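Local atomic coordinates of post-proline cleaving enzyme (Rickettsia typhi, PDB entry 4HVT), a protein that probably acts as a serine-type oligopeptidase of the prolyl oligopeptidase family, cutting short peptides after proline residues. Residues A[454-464]-A[540-549]. Sequence-based numbering, arbitrary orientation.
Sequences ATSFDGVKIPY and NDFFAVSEEL. With EDO (1,2-ethanediol), chain D.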
loop_
_atom_site.group_PDB
_atom_site.type_symbol
_atom_site.label_atom_id
_atom_site.label_comp_id
_atom_site.label_asym_id
_atom_site.label_seq_id
_atom_site.Cartn_x
_atom_site.Cartn_y
_atom_site.Cartn_z
ATOM N N ALA A 454 14.469 -10.476 -18.102
ATOM C CA ALA A 454 15.774 -11.037 -17.785
ATOM C C ALA A 454 15.595 -12.548 -17.594
ATOM O O ALA A 454 14.500 -13.008 -17.364
ATOM C CB ALA A 454 16.292 -10.386 -16.524
ATOM N N THR A 455 16.696 -13.293 -17.674
ATOM C CA THR A 455 16.734 -14.713 -17.342
ATOM C C THR A 455 17.371 -14.940 -15.994
ATOM O O THR A 455 18.550 -14.641 -15.743
ATOM C CB THR A 455 17.354 -15.527 -18.489
ATOM O OG1 THR A 455 16.606 -15.218 -19.681
ATOM C CG2 THR A 455 17.210 -16.971 -18.235
ATOM N N SER A 456 16.603 -15.526 -15.099
ATOM C CA SER A 456 17.102 -15.731 -13.753
ATOM C C SER A 456 17.913 -17.011 -13.671
ATOM O O SER A 456 18.047 -17.766 -14.669
ATOM C CB SER A 456 15.984 -15.712 -12.733
ATOM O OG SER A 456 16.477 -15.524 -11.392
ATOM N N PHE A 457 18.484 -17.217 -12.501
ATOM C CA PHE A 457 19.383 -18.341 -12.227
ATOM C C PHE A 457 18.831 -19.716 -12.567
ATOM O O PHE A 457 19.640 -20.621 -12.857
ATOM C CB PHE A 457 19.822 -18.350 -10.756
ATOM C CG PHE A 457 18.773 -18.871 -9.812
ATOM C CD1 PHE A 457 17.579 -18.171 -9.625
ATOM C CD2 PHE A 457 18.961 -20.064 -9.087
ATOM C CE1 PHE A 457 16.601 -18.611 -8.748
ATOM C CE2 PHE A 457 17.950 -20.511 -8.212
ATOM C CZ PHE A 457 16.798 -19.789 -8.038
ATOM N N ASP A 458 17.505 -19.879 -12.525
ATOM C CA ASP A 458 16.803 -21.157 -12.820
ATOM C C ASP A 458 16.106 -21.171 -14.184
ATOM O O ASP A 458 15.242 -22.016 -14.456
ATOM C CB ASP A 458 15.802 -21.504 -11.691
ATOM C CG ASP A 458 14.675 -20.493 -11.567
ATOM O OD1 ASP A 458 14.744 -19.444 -12.259
ATOM O OD2 ASP A 458 13.754 -20.712 -10.739
ATOM N N GLY A 459 16.457 -20.234 -15.063
ATOM C CA GLY A 459 15.832 -20.140 -16.404
ATOM C C GLY A 459 14.507 -19.374 -16.521
ATOM O O GLY A 459 14.066 -19.030 -17.657
ATOM N N VAL A 460 13.851 -19.104 -15.388
ATOM C CA VAL A 460 12.615 -18.284 -15.344
ATOM C C VAL A 460 12.835 -16.824 -15.811
ATOM O O VAL A 460 13.807 -16.143 -15.429
ATOM C CB VAL A 460 11.996 -18.314 -13.891
ATOM C CG1 VAL A 460 10.756 -17.438 -13.755
ATOM C CG2 VAL A 460 11.606 -19.734 -13.462
ATOM N N LYS A 461 11.952 -16.375 -16.711
ATOM C CA LYS A 461 11.916 -15.002 -17.166
ATOM C C LYS A 461 11.265 -14.035 -16.189
ATOM O O LYS A 461 10.128 -14.235 -15.731
ATOM C CB LYS A 461 11.228 -14.883 -18.527
ATOM C CG LYS A 461 11.658 -15.859 -19.615
ATOM C CD LYS A 461 13.116 -15.781 -19.960
ATOM C CE LYS A 461 13.385 -16.724 -21.139
ATOM N NZ LYS A 461 14.817 -16.924 -21.406
ATOM N N ILE A 462 11.961 -12.926 -15.946
ATOM C CA ILE A 462 11.570 -11.939 -14.975
ATOM C C ILE A 462 11.303 -10.666 -15.751
ATOM O O ILE A 462 12.203 -10.133 -16.373
ATOM C CB ILE A 462 12.742 -11.662 -13.963
ATOM C CG1 ILE A 462 13.246 -12.974 -13.328
ATOM C CG2 ILE A 462 12.340 -10.657 -12.894
ATOM C CD1 ILE A 462 12.213 -13.859 -12.663
ATOM N N PRO A 463 10.068 -10.166 -15.693
ATOM C CA PRO A 463 9.769 -8.922 -16.375
ATOM C C PRO A 463 10.465 -7.755 -15.722
ATOM O O PRO A 463 10.656 -7.726 -14.500
ATOM C CB PRO A 463 8.266 -8.731 -16.162
ATOM C CG PRO A 463 7.743 -10.044 -15.746
ATOM C CD PRO A 463 8.888 -10.727 -15.029
ATOM N N TYR A 464 10.815 -6.778 -16.535
ATOM C CA TYR A 464 11.152 -5.484 -16.030
ATOM C C TYR A 464 10.772 -4.385 -17.032
ATOM O O TYR A 464 10.670 -4.627 -18.240
ATOM C CB TYR A 464 12.632 -5.367 -15.631
ATOM C CG TYR A 464 13.688 -5.473 -16.713
ATOM C CD1 TYR A 464 14.179 -6.725 -17.129
ATOM C CD2 TYR A 464 14.242 -4.353 -17.264
ATOM C CE1 TYR A 464 15.197 -6.850 -18.082
ATOM C CE2 TYR A 464 15.255 -4.465 -18.202
ATOM C CZ TYR A 464 15.747 -5.707 -18.604
ATOM O OH TYR A 464 16.743 -5.727 -19.603
ATOM N N ASN A 540 17.884 -13.322 -6.275
ATOM C CA ASN A 540 18.506 -13.756 -7.515
ATOM C C ASN A 540 17.836 -13.093 -8.716
ATOM O O ASN A 540 18.526 -12.677 -9.641
ATOM C CB ASN A 540 18.410 -15.265 -7.674
ATOM C CG ASN A 540 19.299 -16.006 -6.696
ATOM O OD1 ASN A 540 20.195 -15.430 -6.078
ATOM N ND2 ASN A 540 19.076 -17.299 -6.586
ATOM N N ASP A 541 16.509 -12.970 -8.683
ATOM C CA ASP A 541 15.778 -12.302 -9.779
ATOM C C ASP A 541 16.256 -10.870 -9.926
ATOM O O ASP A 541 16.440 -10.353 -11.009
ATOM C CB ASP A 541 14.292 -12.311 -9.511
ATOM C CG ASP A 541 13.678 -13.690 -9.693
ATOM O OD1 ASP A 541 14.413 -14.574 -10.153
ATOM O OD2 ASP A 541 12.473 -13.892 -9.349
ATOM N N PHE A 542 16.458 -10.230 -8.797
ATOM C CA PHE A 542 16.887 -8.842 -8.796
ATOM C C PHE A 542 18.312 -8.750 -9.400
ATOM O O PHE A 542 18.576 -7.897 -10.194
ATOM C CB PHE A 542 16.875 -8.341 -7.354
ATOM C CG PHE A 542 17.005 -6.852 -7.224
ATOM C CD1 PHE A 542 15.993 -6.001 -7.648
ATOM C CD2 PHE A 542 18.105 -6.301 -6.626
ATOM C CE1 PHE A 542 16.087 -4.638 -7.505
ATOM C CE2 PHE A 542 18.235 -4.909 -6.537
ATOM C CZ PHE A 542 17.223 -4.093 -6.951
ATOM N N PHE A 543 19.208 -9.653 -9.029
ATOM C CA PHE A 543 20.564 -9.673 -9.622
ATOM C C PHE A 543 20.513 -9.913 -11.151
ATOM O O PHE A 543 21.280 -9.309 -11.929
ATOM C CB PHE A 543 21.465 -10.733 -8.965
ATOM C CG PHE A 543 21.618 -10.580 -7.483
ATOM C CD1 PHE A 543 21.801 -9.330 -6.898
ATOM C CD2 PHE A 543 21.555 -11.696 -6.657
ATOM C CE1 PHE A 543 21.958 -9.198 -5.556
ATOM C CE2 PHE A 543 21.722 -11.567 -5.298
ATOM C CZ PHE A 543 21.885 -10.326 -4.728
ATOM N N ALA A 544 19.645 -10.833 -11.579
ATOM C CA ALA A 544 19.460 -11.123 -13.012
ATOM C C ALA A 544 19.112 -9.852 -13.804
ATOM O O ALA A 544 19.656 -9.623 -14.839
ATOM C CB ALA A 544 18.405 -12.191 -13.213
ATOM N N VAL A 545 18.191 -9.057 -13.293
ATOM C CA VAL A 545 17.892 -7.778 -13.906
ATOM C C VAL A 545 19.090 -6.793 -13.836
ATOM O O VAL A 545 19.438 -6.152 -14.854
ATOM C CB VAL A 545 16.590 -7.194 -13.297
ATOM C CG1 VAL A 545 16.339 -5.836 -13.872
ATOM C CG2 VAL A 545 15.403 -8.102 -13.598
ATOM N N SER A 546 19.731 -6.685 -12.678
ATOM C CA SER A 546 20.870 -5.773 -12.495
ATOM C C SER A 546 21.964 -6.104 -13.544
ATOM O O SER A 546 22.465 -5.231 -14.252
ATOM C CB SER A 546 21.412 -5.871 -11.054
ATOM O OG SER A 546 20.456 -5.448 -10.083
ATOM N N GLU A 547 22.296 -7.378 -13.656
ATOM C CA GLU A 547 23.357 -7.837 -14.568
ATOM C C GLU A 547 22.990 -7.609 -16.000
ATOM O O GLU A 547 23.880 -7.304 -16.827
ATOM C CB GLU A 547 23.613 -9.328 -14.352
ATOM C CG GLU A 547 24.307 -9.584 -13.034
ATOM C CD GLU A 547 24.488 -11.041 -12.716
ATOM O OE1 GLU A 547 23.605 -11.867 -13.029
ATOM O OE2 GLU A 547 25.516 -11.351 -12.071
ATOM N N GLU A 548 21.712 -7.749 -16.318
ATOM C CA GLU A 548 21.269 -7.547 -17.669
ATOM C C GLU A 548 21.370 -6.070 -18.062
ATOM O O GLU A 548 21.716 -5.758 -19.210
ATOM C CB GLU A 548 19.868 -8.126 -17.881
ATOM C CG GLU A 548 19.366 -8.010 -19.294
ATOM C CD GLU A 548 20.020 -8.995 -20.252
ATOM O OE1 GLU A 548 21.062 -9.650 -19.927
ATOM O OE2 GLU A 548 19.493 -9.125 -21.361
ATOM N N LEU A 549 21.091 -5.164 -17.127
ATOM C CA LEU A 549 21.239 -3.726 -17.412
ATOM C C LEU A 549 22.691 -3.358 -17.748
ATOM O O LEU A 549 22.975 -2.499 -18.606
ATOM C CB LEU A 549 20.781 -2.902 -16.196
ATOM C CG LEU A 549 19.312 -3.018 -15.802
ATOM C CD1 LEU A 549 19.111 -2.298 -14.498
ATOM C CD2 LEU A 549 18.445 -2.413 -16.901
HETATM C C1 EDO D . 7.061 -14.346 -17.625
HETATM O O1 EDO D . 6.693 -15.280 -18.656
HETATM C C2 EDO D . 7.101 -15.053 -16.288
HETATM O O2 EDO D . 8.132 -16.033 -16.285
HETATM O O HOH W 1 19.872 -14.965 -10.980
HETATM O O HOH W 2 16.859 -8.032 -21.018
#
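Ala454 sets its CB against Val545 CG2, 3.8 Å away, where a beta hairpin at the edge of the alpha/beta-hydrolase sheet packs on helix 536-551. Strand 461-464 and helix segment 540-549 cross at -64°, their axes 9.2 Å apart at the closest point. Next along the chain, the carbonyl O of Thr455 lies 3.5 Å from the CB of Ala544, and the backbones come close here, with Ser456 CA 5.2 Å from Ala544 CA. Ser456 opens the type I turn to Gly459; with OG anti to the backbone N (chi1 -163°), it donates a 2.6 Å hydrogen bond to Asp541 OD1, met almost in line with the C-O bond. The other carboxylate oxygen of Asp541 forms a salt bridge with Arg517, which also pairs with Asp458, so one arginine ties helix to turn. The Phe457 ring takes Asn540 ND2 over the centre of one face, 3.3 Å above its plane, while Asp458 CB covers the opposite face; Asn540 OD1 accepts a hydrogen bond from Gln536 NE2. On the returning strand, Ile462 CD1 rests 3.3 Å from Asp541 CG. Tyr464 completes the interface: Val545 CG1 makes a CH-pi contact over one face of the Tyr464 ring, 20° off the normal, and a water 2.7 Å from Tyr464 OH donates to Glu548 OE2.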